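Local structure of neutral ceramidase (Pseudomonas aeruginosa, 2ZXC) at residues K557-V562 with I615-N620; F304-I309 with P318-T323. The protein hydrolyses the N-acyl linkage of ceramides to give sphingosine and a free fatty acid, and also catalyses the reverse synthesis. All blocks are in the same frame, centred on the assembly; numbering follows the deposited sequence.

Contact 1 of 2, residues K557-V562 with I615-N620; sequences KTFLEV and IRHYGN
Y618 reaches across from strand 611-622 to segment 557-562, and its ring ends at the carboxylate of E561. Its CB starts the path 3.4 Å from T558 O, and CG and CD2 stay beside that same carbonyl. With CG anti to the carbonyl carbon (chi1 -65°), the ring is carried on toward E561. There CE2 lies 3.3 Å from E561 OE1, with CD and CG of the glutamate close by, and CZ also faces OE1. At the tip, Y618 OH donates to E561 OE1 at 2.8 Å. OE1 lies in the plane of the ring, but the hydroxyl comes to it from above the carboxylate, whose plane is nearly perpendicular (84°) to the ring. R616 adds its flat guanidinium, one face of which has Y618 OH 2.9 Å above it, offset toward the rim, in van der Waals contact rather than a hydrogen bond. Tyrosine suits this partly exposed face because it brings a long apolar side and a polar end.

Between the backbones the strands run antiparallel. E561 and R616 form a hydrogen-bonded pair, R616 N to E561 O being 2.8 Å. F559 O is gripped twice, by Y618 N at 3.0 Å and by H617 ND1 at 2.8 Å. The imidazole thus spends one nitrogen on a backbone carbonyl, a use that suits a buried histidine.

L560, V562, I615 and H617 share the other face. L560 meets I600, V562 meets W602, and H617 meets A598 and I600, all of strand 595-603, which belongs to a second sheet; this packing of two sheets is consistent with a beta sandwich of the E-set kind. I615 packs instead on F639 of strand 629-642. T558 and F559 also hydrogen-bond to D579, a magnesium ligand. Within its own sheet, strand 560-564 is flanked by strand 574-578 and by strand 611-622, which in turn pairs with strand 629-642.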
loop_
_atom_site.group_PDB
_atom_site.type_symbol
_atom_site.label_atom_id
_atom_site.label_comp_id
_atom_site.label_asym_id
_atom_site.label_seq_id
_atom_site.Cartn_x
_atom_site.Cartn_y
_atom_site.Cartn_z
ATOM N N LYS A 557 -18.371 3.068 6.173
ATOM C CA LYS A 557 -19.405 2.342 6.900
ATOM C C LYS A 557 -18.899 0.948 7.248
ATOM O O LYS A 557 -17.690 0.748 7.377
ATOM C CB LYS A 557 -20.691 2.272 6.077
ATOM C CG LYS A 557 -21.495 3.563 6.144
ATOM C CD LYS A 557 -22.191 3.847 4.827
ATOM C CE LYS A 557 -23.701 3.860 4.976
ATOM N NZ LYS A 557 -24.174 5.073 5.698
ATOM N N THR A 558 -19.800 -0.019 7.394
ATOM C CA THR A 558 -19.353 -1.353 7.773
ATOM C C THR A 558 -20.330 -2.459 7.410
ATOM O O THR A 558 -21.523 -2.218 7.264
ATOM C CB THR A 558 -19.106 -1.405 9.290
ATOM O OG1 THR A 558 -18.665 -2.711 9.670
ATOM C CG2 THR A 558 -20.392 -1.053 10.040
ATOM N N PHE A 559 -19.809 -3.674 7.265
ATOM C CA PHE A 559 -20.634 -4.833 6.939
ATOM C C PHE A 559 -21.131 -5.480 8.223
ATOM O O PHE A 559 -22.001 -6.352 8.199
ATOM C CB PHE A 559 -19.834 -5.850 6.116
ATOM C CG PHE A 559 -19.687 -5.476 4.677
ATOM C CD1 PHE A 559 -20.701 -5.763 3.761
ATOM C CD2 PHE A 559 -18.552 -4.812 4.232
ATOM C CE1 PHE A 559 -20.582 -5.389 2.419
ATOM C CE2 PHE A 559 -18.425 -4.432 2.900
ATOM C CZ PHE A 559 -19.443 -4.722 1.992
ATOM N N LEU A 560 -20.575 -5.048 9.350
ATOM C CA LEU A 560 -20.993 -5.598 10.628
ATOM C C LEU A 560 -20.718 -4.707 11.823
ATOM O O LEU A 560 -19.870 -3.812 11.782
ATOM C CB LEU A 560 -20.356 -6.977 10.870
ATOM C CG LEU A 560 -18.863 -7.266 11.098
ATOM C CD1 LEU A 560 -18.100 -7.178 9.790
ATOM C CD2 LEU A 560 -18.289 -6.334 12.152
ATOM N N GLU A 561 -21.458 -4.963 12.892
ATOM C CA GLU A 561 -21.298 -4.227 14.131
ATOM C C GLU A 561 -21.565 -5.164 15.296
ATOM O O GLU A 561 -22.558 -5.896 15.304
ATOM C CB GLU A 561 -22.279 -3.056 14.229
ATOM C CG GLU A 561 -22.159 -2.006 13.153
ATOM C CD GLU A 561 -23.139 -0.869 13.370
ATOM O OE1 GLU A 561 -24.261 -1.143 13.838
ATOM O OE2 GLU A 561 -22.799 0.294 13.064
ATOM N N VAL A 562 -20.656 -5.150 16.262
ATOM C CA VAL A 562 -20.816 -5.938 17.467
ATOM C C VAL A 562 -21.422 -4.912 18.412
ATOM O O VAL A 562 -20.796 -3.896 18.721
ATOM C CB VAL A 562 -19.468 -6.423 18.010
ATOM C CG1 VAL A 562 -19.665 -7.092 19.358
ATOM C CG2 VAL A 562 -18.848 -7.405 17.032
ATOM N N ILE A 615 -24.933 -9.219 17.193
ATOM C CA ILE A 615 -24.224 -8.827 15.988
ATOM C C ILE A 615 -25.170 -8.387 14.893
ATOM O O ILE A 615 -26.165 -9.050 14.601
ATOM C CB ILE A 615 -23.332 -9.980 15.479
ATOM C CG1 ILE A 615 -22.232 -10.255 16.514
ATOM C CG2 ILE A 615 -22.742 -9.629 14.109
ATOM C CD1 ILE A 615 -21.282 -11.379 16.143
ATOM N N ARG A 616 -24.848 -7.251 14.289
ATOM C CA ARG A 616 -25.659 -6.703 13.222
ATOM C C ARG A 616 -24.887 -6.738 11.912
ATOM O O ARG A 616 -23.693 -6.451 11.876
ATOM C CB ARG A 616 -26.055 -5.267 13.564
ATOM C CG ARG A 616 -26.960 -4.624 12.539
ATOM C CD ARG A 616 -27.591 -3.361 13.087
ATOM N NE ARG A 616 -28.431 -2.718 12.084
ATOM C CZ ARG A 616 -29.125 -1.604 12.290
ATOM N NH1 ARG A 616 -29.859 -1.095 11.311
ATOM N NH2 ARG A 616 -29.088 -1.002 13.472
ATOM N N HIS A 617 -25.580 -7.105 10.840
ATOM C CA HIS A 617 -24.977 -7.173 9.516
ATOM C C HIS A 617 -25.647 -6.171 8.584
ATOM O O HIS A 617 -26.859 -5.984 8.629
ATOM C CB HIS A 617 -25.114 -8.587 8.934
ATOM C CG HIS A 617 -24.790 -8.675 7.473
ATOM N ND1 HIS A 617 -23.574 -8.290 6.955
ATOM C CD2 HIS A 617 -25.541 -9.066 6.414
ATOM C CE1 HIS A 617 -23.587 -8.436 5.641
ATOM N NE2 HIS A 617 -24.771 -8.905 5.287
ATOM N N TYR A 618 -24.840 -5.519 7.754
ATOM C CA TYR A 618 -25.333 -4.554 6.778
ATOM C C TYR A 618 -24.808 -5.046 5.438
ATOM O O TYR A 618 -23.629 -5.393 5.319
ATOM C CB TYR A 618 -24.764 -3.159 7.041
ATOM C CG TYR A 618 -25.182 -2.519 8.340
ATOM C CD1 TYR A 618 -26.273 -1.650 8.398
ATOM C CD2 TYR A 618 -24.463 -2.749 9.507
ATOM C CE1 TYR A 618 -26.628 -1.020 9.590
ATOM C CE2 TYR A 618 -24.808 -2.127 10.702
ATOM C CZ TYR A 618 -25.885 -1.264 10.738
ATOM O OH TYR A 618 -26.190 -0.628 11.920
ATOM N N GLY A 619 -25.675 -5.076 4.434
ATOM C CA GLY A 619 -25.254 -5.529 3.128
ATOM C C GLY A 619 -26.057 -4.850 2.044
ATOM O O GLY A 619 -26.854 -3.959 2.316
ATOM N N ASN A 620 -25.839 -5.262 0.806
ATOM C CA ASN A 620 -26.569 -4.687 -0.302
ATOM C C ASN A 620 -26.833 -5.790 -1.307
ATOM O O ASN A 620 -25.975 -6.630 -1.550
ATOM C CB ASN A 620 -25.769 -3.548 -0.931
ATOM C CG ASN A 620 -25.437 -2.461 0.070
ATOM O OD1 ASN A 620 -24.546 -2.625 0.916
ATOM N ND2 ASN A 620 -26.171 -1.346 -0.000
#

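Contact 2 of 2, residues F304-I309 with P318-T323; sequences FTRLPI and PRQLCT
L321 drives its two methyls into segment 304-309. CD1 meets I309 CD1, the two side chains crossing at about a right angle; the modelled separation of 3.3 Å is doubtfully short, and with chi1 of L321 at -119°, far from a staggered position, the exact rotamer of the leucine is uncertain. CD2 touches F304 CD2 at 3.4 Å, approaching the ring obliquely, and has L307 CB as a further neighbour at 4.0 Å. A leucine suits this place because its two methyls can reach I309 and F304 separately.

Beyond these methyls, Q320 lies across R306 on the solvent side. Its CG and CD lie over R306 O, each at 3.7 Å, and its NE2 reaches R306 CB at 3.8 Å, the polar ends being left on the exposed side. The backbones set the positions. L321 N donates to L307 O at 3.0 Å, and I309 and R319 form a hydrogen-bonded pair through both their N-H groups. P308 faces Q320 in a non-hydrogen-bonded pair, where a proline, lacking an N-H, costs no cross-strand bond. A type II turn from F304 to L307 is closed by L307 N on F304 O at 3.0 Å; R306 takes its left-handed position (phi 57°). One water donates to C322 O at 2.6 Å and, weakly, to F304 O, bridging the segments.

Farther out, helix 471-488 covers L307 and L321 with L478 and A474, and Y467 and Y475 meet the F304 ring edge-to-face. R319 turns its guanidinium to a salt bridge with D315, and C322 is tied by a disulfide to C370 of helix 365-370. Strands 308-309 and 319-320 form a short antiparallel beta hairpin with a long connection, entered through the type II turn.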
loop_
_atom_site.group_PDB
_atom_site.type_symbol
_atom_site.label_atom_id
_atom_site.label_comp_id
_atom_site.label_asym_id
_atom_site.label_seq_id
_atom_site.Cartn_x
_atom_site.Cartn_y
_atom_site.Cartn_z
ATOM N N PHE A 304 11.367 7.639 -19.303
ATOM C CA PHE A 304 12.475 6.706 -19.165
ATOM C C PHE A 304 12.964 6.106 -20.466
ATOM O O PHE A 304 14.058 5.549 -20.516
ATOM C CB PHE A 304 12.090 5.578 -18.205
ATOM C CG PHE A 304 12.378 5.890 -16.761
ATOM C CD1 PHE A 304 12.116 7.156 -16.244
ATOM C CD2 PHE A 304 12.914 4.920 -15.918
ATOM C CE1 PHE A 304 12.383 7.457 -14.911
ATOM C CE2 PHE A 304 13.185 5.211 -14.580
ATOM C CZ PHE A 304 12.919 6.484 -14.075
ATOM N N THR A 305 12.161 6.226 -21.514
ATOM C CA THR A 305 12.513 5.671 -22.814
ATOM C C THR A 305 13.865 6.139 -23.326
ATOM O O THR A 305 14.022 7.276 -23.765
ATOM C CB THR A 305 11.441 6.002 -23.859
ATOM O OG1 THR A 305 10.184 5.478 -23.415
ATOM C CG2 THR A 305 11.798 5.387 -25.212
ATOM N N ARG A 306 14.846 5.249 -23.262
ATOM C CA ARG A 306 16.187 5.563 -23.729
ATOM C C ARG A 306 16.769 6.789 -23.023
ATOM O O ARG A 306 17.445 7.613 -23.633
ATOM C CB ARG A 306 16.161 5.772 -25.248
ATOM C CG ARG A 306 15.708 4.530 -26.018
ATOM C CD ARG A 306 15.981 4.657 -27.511
ATOM N NE ARG A 306 15.127 5.662 -28.138
ATOM C CZ ARG A 306 13.855 5.461 -28.472
ATOM N NH1 ARG A 306 13.154 6.439 -29.033
ATOM N NH2 ARG A 306 13.288 4.277 -28.260
ATOM N N LEU A 307 16.507 6.891 -21.725
ATOM C CA LEU A 307 17.001 8.007 -20.927
ATOM C C LEU A 307 18.533 7.976 -20.842
ATOM O O LEU A 307 19.127 6.955 -20.478
ATOM C CB LEU A 307 16.402 7.936 -19.514
ATOM C CG LEU A 307 16.462 9.157 -18.588
ATOM C CD1 LEU A 307 15.858 8.788 -17.249
ATOM C CD2 LEU A 307 17.884 9.612 -18.390
ATOM N N PRO A 308 19.188 9.101 -21.176
ATOM C CA PRO A 308 20.652 9.202 -21.132
ATOM C C PRO A 308 21.174 9.146 -19.693
ATOM O O PRO A 308 20.731 9.910 -18.839
ATOM C CB PRO A 308 20.929 10.563 -21.777
ATOM C CG PRO A 308 19.729 10.800 -22.648
ATOM C CD PRO A 308 18.601 10.312 -21.773
ATOM N N ILE A 309 22.115 8.245 -19.433
ATOM C CA ILE A 309 22.692 8.110 -18.100
ATOM C C ILE A 309 24.165 8.499 -18.164
ATOM O O ILE A 309 24.954 7.850 -18.849
ATOM C CB ILE A 309 22.580 6.669 -17.599
ATOM C CG1 ILE A 309 21.175 6.131 -17.880
ATOM C CG2 ILE A 309 22.869 6.617 -16.109
ATOM C CD1 ILE A 309 21.044 4.624 -17.685
ATOM N N PRO A 318 28.902 6.311 -21.202
ATOM C CA PRO A 318 27.505 6.750 -21.312
ATOM C C PRO A 318 26.562 5.579 -21.600
ATOM O O PRO A 318 26.934 4.627 -22.281
ATOM C CB PRO A 318 27.544 7.748 -22.472
ATOM C CG PRO A 318 28.953 8.294 -22.405
ATOM C CD PRO A 318 29.766 7.049 -22.140
ATOM N N ARG A 319 25.345 5.652 -21.070
ATOM C CA ARG A 319 24.351 4.603 -21.295
ATOM C C ARG A 319 22.971 5.196 -21.458
ATOM O O ARG A 319 22.717 6.334 -21.068
ATOM C CB ARG A 319 24.288 3.628 -20.119
ATOM C CG ARG A 319 25.600 3.047 -19.693
ATOM C CD ARG A 319 26.210 2.194 -20.773
ATOM N NE ARG A 319 27.329 1.437 -20.232
ATOM C CZ ARG A 319 27.467 0.131 -20.383
ATOM N NH1 ARG A 319 26.556 -0.549 -21.067
ATOM N NH2 ARG A 319 28.494 -0.498 -19.833
ATOM N N GLN A 320 22.081 4.398 -22.033
ATOM C CA GLN A 320 20.693 4.780 -22.222
ATOM C C GLN A 320 19.869 3.626 -21.688
ATOM O O GLN A 320 20.183 2.464 -21.933
ATOM C CB GLN A 320 20.377 5.009 -23.703
ATOM C CG GLN A 320 20.911 6.326 -24.236
ATOM C CD GLN A 320 20.442 6.632 -25.643
ATOM O OE1 GLN A 320 20.638 7.740 -26.144
ATOM N NE2 GLN A 320 19.820 5.653 -26.291
ATOM N N LEU A 321 18.830 3.954 -20.932
ATOM C CA LEU A 321 17.939 2.954 -20.358
ATOM C C LEU A 321 17.295 2.123 -21.467
ATOM O O LEU A 321 17.027 2.637 -22.549
ATOM C CB LEU A 321 16.850 3.664 -19.551
ATOM C CG LEU A 321 16.703 3.417 -18.051
ATOM C CD1 LEU A 321 18.056 3.225 -17.390
ATOM C CD2 LEU A 321 15.954 4.590 -17.447
ATOM N N CYS A 322 17.048 0.845 -21.200
ATOM C CA CYS A 322 16.401 -0.013 -22.187
ATOM C C CYS A 322 14.900 0.190 -22.031
ATOM O O CYS A 322 14.445 0.721 -21.014
ATOM C CB CYS A 322 16.680 -1.501 -21.917
ATOM S SG CYS A 322 18.273 -1.955 -21.191
ATOM N N THR A 323 14.128 -0.226 -23.029
ATOM C CA THR A 323 12.681 -0.139 -22.905
ATOM C C THR A 323 12.365 -1.301 -21.970
ATOM O O THR A 323 13.143 -2.246 -21.885
ATOM C CB THR A 323 11.965 -0.345 -24.252
ATOM O OG1 THR A 323 12.622 -1.374 -24.993
ATOM C CG2 THR A 323 11.962 0.940 -25.052
HETATM O O HOH W 1 13.344 3.043 -21.113
#

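Contact 1 and contact 2 sit on opposite sides of the chain's centre, their own centres 52 Å apart and their nearest atoms about 37 Å apart, so neither touches the other. They follow in series along the chain, contact 2 in the N-terminal part of the enzyme and contact 1 in the C-terminal part. Contact 1 borders the magnesium site: the side chain of L560 is about 6 Å from the bound ion. Contact 2 lies toward the substrate and zinc region without touching it: the side chain of F304 is about 12 Å from that of the zinc ligand Y448 and about 9 Å from that of Q68, inferred to bind substrate.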